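PDB 3ZHE: protein SMG-7 from Caenorhabditis elegans, which forms a heterodimer with SMG5 through 14-3-3-like domains and takes part in nonsense-mediated mRNA decay. Local coordinates for residues L133-D138 with Y152-S156. Numbering follows the deposited sequence.
Sequences LLRMGD and YYEQS
Y152 and Y153 of helix 146-159 straddle G137 of helix 122-142, joining the two antiparallel helices of a predicted TPR repeat, a helix-turn-helix hairpin. The short segments run at 162° to each other with axes 7.8 Å apart. G137 lies at the close approach, its CA 3.6 Å from Y152 CB; the absence of a side chain is consistent with this closeness.

Apolar packing dominates on the Y152 side. M136 lays its CB over one face of the Y152 ring in a CH-pi contact, 4.0 Å from the centroid, and its chain, bent at chi2 and chi3 (both -60°), brings CE back toward the tyrosine OH. The L133 and Y152 side chains cross at about a right angle, with L133 CD2 at the ring edge, while L133 CD1 rests against Q155 CB. L106 of helix 104-107 adds to this cluster. At the other end, S156 CB packs on L133 CB; S156 OG touches L134 CB but hydrogen-bonds to A130 O. The Y153 ring turns an edge to L134 O, and L134 CD1 approaches its CE1 to 4.0 Å.

Polar contacts gather round the Y153 hydroxyl. Y153 OH donates to D138 OD1 at 2.6 Å, reaching its anti side 30° out of the carboxylate plane. R141 and Q169 also hydrogen-bond to this hydroxyl, and R141 forms a salt bridge with D138 OD1. A phenylalanine in place of Y153 would probably leave D138 OD1 without this donor, and R141 and Q169 without the hydroxyl. The carboxylate's other oxygen, OD2, takes R135 NH1 at 2.5 Å in a salt bridge, almost within the guanidinium plane.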
ATOM      1  N   LEU B 133       7.538  -0.640  -8.523  1.00 81.10           N
ATOM      2  CA  LEU B 133       7.570   0.752  -8.079  1.00 81.57           C
ATOM      3  C   LEU B 133       8.373   1.634  -9.037  1.00 80.87           C
ATOM      4  O   LEU B 133       7.970   2.761  -9.347  1.00 65.15           O
ATOM      5  CB  LEU B 133       8.139   0.846  -6.662  1.00 79.20           C
ATOM      6  CG  LEU B 133       7.238   0.298  -5.554  1.00 79.89           C
ATOM      7  CD1 LEU B 133       7.970   0.264  -4.222  1.00 87.10           C
ATOM      8  CD2 LEU B 133       5.970   1.130  -5.451  1.00 75.64           C
ATOM      9  N   LEU B 134       9.504   1.111  -9.505  1.00 77.85           N
ATOM     10  CA  LEU B 134      10.344   1.816 -10.470  1.00 79.61           C
ATOM     11  C   LEU B 134       9.562   2.167 -11.733  1.00 84.68           C
ATOM     12  O   LEU B 134       9.558   3.318 -12.182  1.00 90.39           O
ATOM     13  CB  LEU B 134      11.566   0.967 -10.835  1.00 66.33           C
ATOM     14  CG  LEU B 134      12.329   1.372 -12.101  1.00 67.16           C
ATOM     15  CD1 LEU B 134      13.033   2.711 -11.922  1.00 68.37           C
ATOM     16  CD2 LEU B 134      13.320   0.289 -12.511  1.00 67.51           C
ATOM     17  N   ARG B 135       8.889   1.168 -12.295  1.00 82.66           N
ATOM     18  CA  ARG B 135       8.166   1.358 -13.550  1.00 83.14           C
ATOM     19  C   ARG B 135       6.909   2.215 -13.403  1.00 79.51           C
ATOM     20  O   ARG B 135       6.540   2.944 -14.329  1.00 78.03           O
ATOM     21  CB  ARG B 135       7.847   0.012 -14.208  1.00 87.72           C
ATOM     22  CG  ARG B 135       9.084  -0.761 -14.641  1.00 88.95           C
ATOM     23  CD  ARG B 135      10.138   0.174 -15.218  1.00 86.58           C
ATOM     24  NE  ARG B 135      11.324  -0.543 -15.672  1.00 84.68           N
ATOM     25  CZ  ARG B 135      12.404   0.045 -16.177  1.00 86.96           C
ATOM     26  NH1 ARG B 135      12.451   1.366 -16.292  1.00 86.53           N
ATOM     27  NH2 ARG B 135      13.439  -0.687 -16.566  1.00 68.50           N
ATOM     28  N   MET B 136       6.253   2.131 -12.248  1.00 78.99           N
ATOM     29  CA  MET B 136       5.155   3.043 -11.948  1.00 82.24           C
ATOM     30  C   MET B 136       5.700   4.463 -11.886  1.00 84.49           C
ATOM     31  O   MET B 136       5.027   5.415 -12.284  1.00 87.91           O
ATOM     32  CB  MET B 136       4.477   2.678 -10.626  1.00 84.59           C
ATOM     33  CG  MET B 136       3.462   1.554 -10.736  1.00 89.09           C
ATOM     34  SD  MET B 136       2.120   1.942 -11.879  1.00 82.28           S
ATOM     35  CE  MET B 136       1.427   3.402 -11.105  1.00 87.28           C
ATOM     36  N   GLY B 137       6.926   4.592 -11.388  1.00 83.05           N
ATOM     37  CA  GLY B 137       7.619   5.867 -11.386  1.00 85.45           C
ATOM     38  C   GLY B 137       7.816   6.391 -12.796  1.00 87.31           C
ATOM     39  O   GLY B 137       7.548   7.564 -13.079  1.00 87.01           O
ATOM     40  N   ASP B 138       8.286   5.515 -13.683  1.00 85.78           N
ATOM     41  CA  ASP B 138       8.439   5.862 -15.095  1.00 83.84           C
ATOM     42  C   ASP B 138       7.121   6.343 -15.692  1.00 84.23           C
ATOM     43  O   ASP B 138       7.076   7.355 -16.397  1.00 79.59           O
ATOM     44  CB  ASP B 138       8.960   4.668 -15.902  1.00 84.42           C
ATOM     45  CG  ASP B 138      10.454   4.460 -15.745  1.00 92.05           C
ATOM     46  OD1 ASP B 138      11.163   5.444 -15.447  1.00 98.74           O
ATOM     47  OD2 ASP B 138      10.923   3.317 -15.925  1.00 88.91           O
ATOM     48  N   TYR B 152       7.501   7.310  -6.013  1.00 92.54           N
ATOM     49  CA  TYR B 152       7.677   5.943  -6.498  1.00 86.07           C
ATOM     50  C   TYR B 152       9.158   5.588  -6.635  1.00 86.09           C
ATOM     51  O   TYR B 152       9.589   4.508  -6.228  1.00 86.05           O
ATOM     52  CB  TYR B 152       6.973   5.746  -7.846  1.00 85.61           C
ATOM     53  CG  TYR B 152       5.466   5.599  -7.768  1.00 87.13           C
ATOM     54  CD1 TYR B 152       4.885   4.393  -7.401  1.00 90.31           C
ATOM     55  CD2 TYR B 152       4.626   6.660  -8.084  1.00 89.24           C
ATOM     56  CE1 TYR B 152       3.512   4.253  -7.336  1.00 93.34           C
ATOM     57  CE2 TYR B 152       3.250   6.528  -8.021  1.00 92.13           C
ATOM     58  CZ  TYR B 152       2.699   5.321  -7.647  1.00 94.51           C
ATOM     59  OH  TYR B 152       1.331   5.183  -7.583  1.00 96.54           O
ATOM     60  N   TYR B 153       9.928   6.511  -7.205  1.00 86.62           N
ATOM     61  CA  TYR B 153      11.362   6.322  -7.406  1.00 86.29           C
ATOM     62  C   TYR B 153      12.125   6.146  -6.096  1.00 86.31           C
ATOM     63  O   TYR B 153      12.961   5.255  -5.979  1.00 82.33           O
ATOM     64  CB  TYR B 153      11.955   7.496  -8.188  1.00 87.35           C
ATOM     65  CG  TYR B 153      11.682   7.456  -9.673  1.00 88.02           C
ATOM     66  CD1 TYR B 153      11.461   6.251 -10.326  1.00 89.24           C
ATOM     67  CD2 TYR B 153      11.649   8.623 -10.424  1.00 87.23           C
ATOM     68  CE1 TYR B 153      11.211   6.211 -11.685  1.00 85.87           C
ATOM     69  CE2 TYR B 153      11.399   8.593 -11.782  1.00 88.16           C
ATOM     70  CZ  TYR B 153      11.181   7.385 -12.407  1.00 88.89           C
ATOM     71  OH  TYR B 153      10.934   7.362 -13.760  1.00 93.35           O
ATOM     72  N   GLU B 154      11.846   7.007  -5.122  1.00 89.91           N
ATOM     73  CA  GLU B 154      12.521   6.946  -3.830  1.00 85.09           C
ATOM     74  C   GLU B 154      12.169   5.662  -3.088  1.00 76.58           C
ATOM     75  O   GLU B 154      13.035   5.034  -2.469  1.00 75.52           O
ATOM     76  CB  GLU B 154      12.174   8.169  -2.978  1.00 88.78           C
ATOM     77  CG  GLU B 154      12.773   9.475  -3.478  1.00 99.62           C
ATOM     78  CD  GLU B 154      12.274  10.678  -2.701  1.00109.18           C
ATOM     79  OE1 GLU B 154      11.432  10.495  -1.798  1.00111.15           O
ATOM     80  OE2 GLU B 154      12.722  11.807  -2.995  1.00115.24           O
ATOM     81  N   GLN B 155      10.897   5.276  -3.152  1.00 74.88           N
ATOM     82  CA  GLN B 155      10.463   4.019  -2.550  1.00 80.20           C
ATOM     83  C   GLN B 155      11.204   2.843  -3.183  1.00 82.95           C
ATOM     84  O   GLN B 155      11.788   2.018  -2.479  1.00 84.95           O
ATOM     85  CB  GLN B 155       8.948   3.845  -2.686  1.00 84.07           C
ATOM     86  CG  GLN B 155       8.136   4.828  -1.852  1.00 93.89           C
ATOM     87  CD  GLN B 155       6.643   4.730  -2.108  1.00105.74           C
ATOM     88  OE1 GLN B 155       6.181   3.853  -2.837  1.00107.40           O
ATOM     89  NE2 GLN B 155       5.881   5.639  -1.510  1.00113.71           N
ATOM     90  N   SER B 156      11.190   2.792  -4.513  1.00 84.63           N
ATOM     91  CA  SER B 156      11.889   1.759  -5.273  1.00 83.84           C
ATOM     92  C   SER B 156      13.365   1.680  -4.894  1.00 83.65           C
ATOM     93  O   SER B 156      13.903   0.592  -4.682  1.00 79.99           O
ATOM     94  CB  SER B 156      11.745   2.023  -6.774  1.00 83.00           C
ATOM     95  OG  SER B 156      12.643   1.234  -7.535  1.00 78.98           O
TER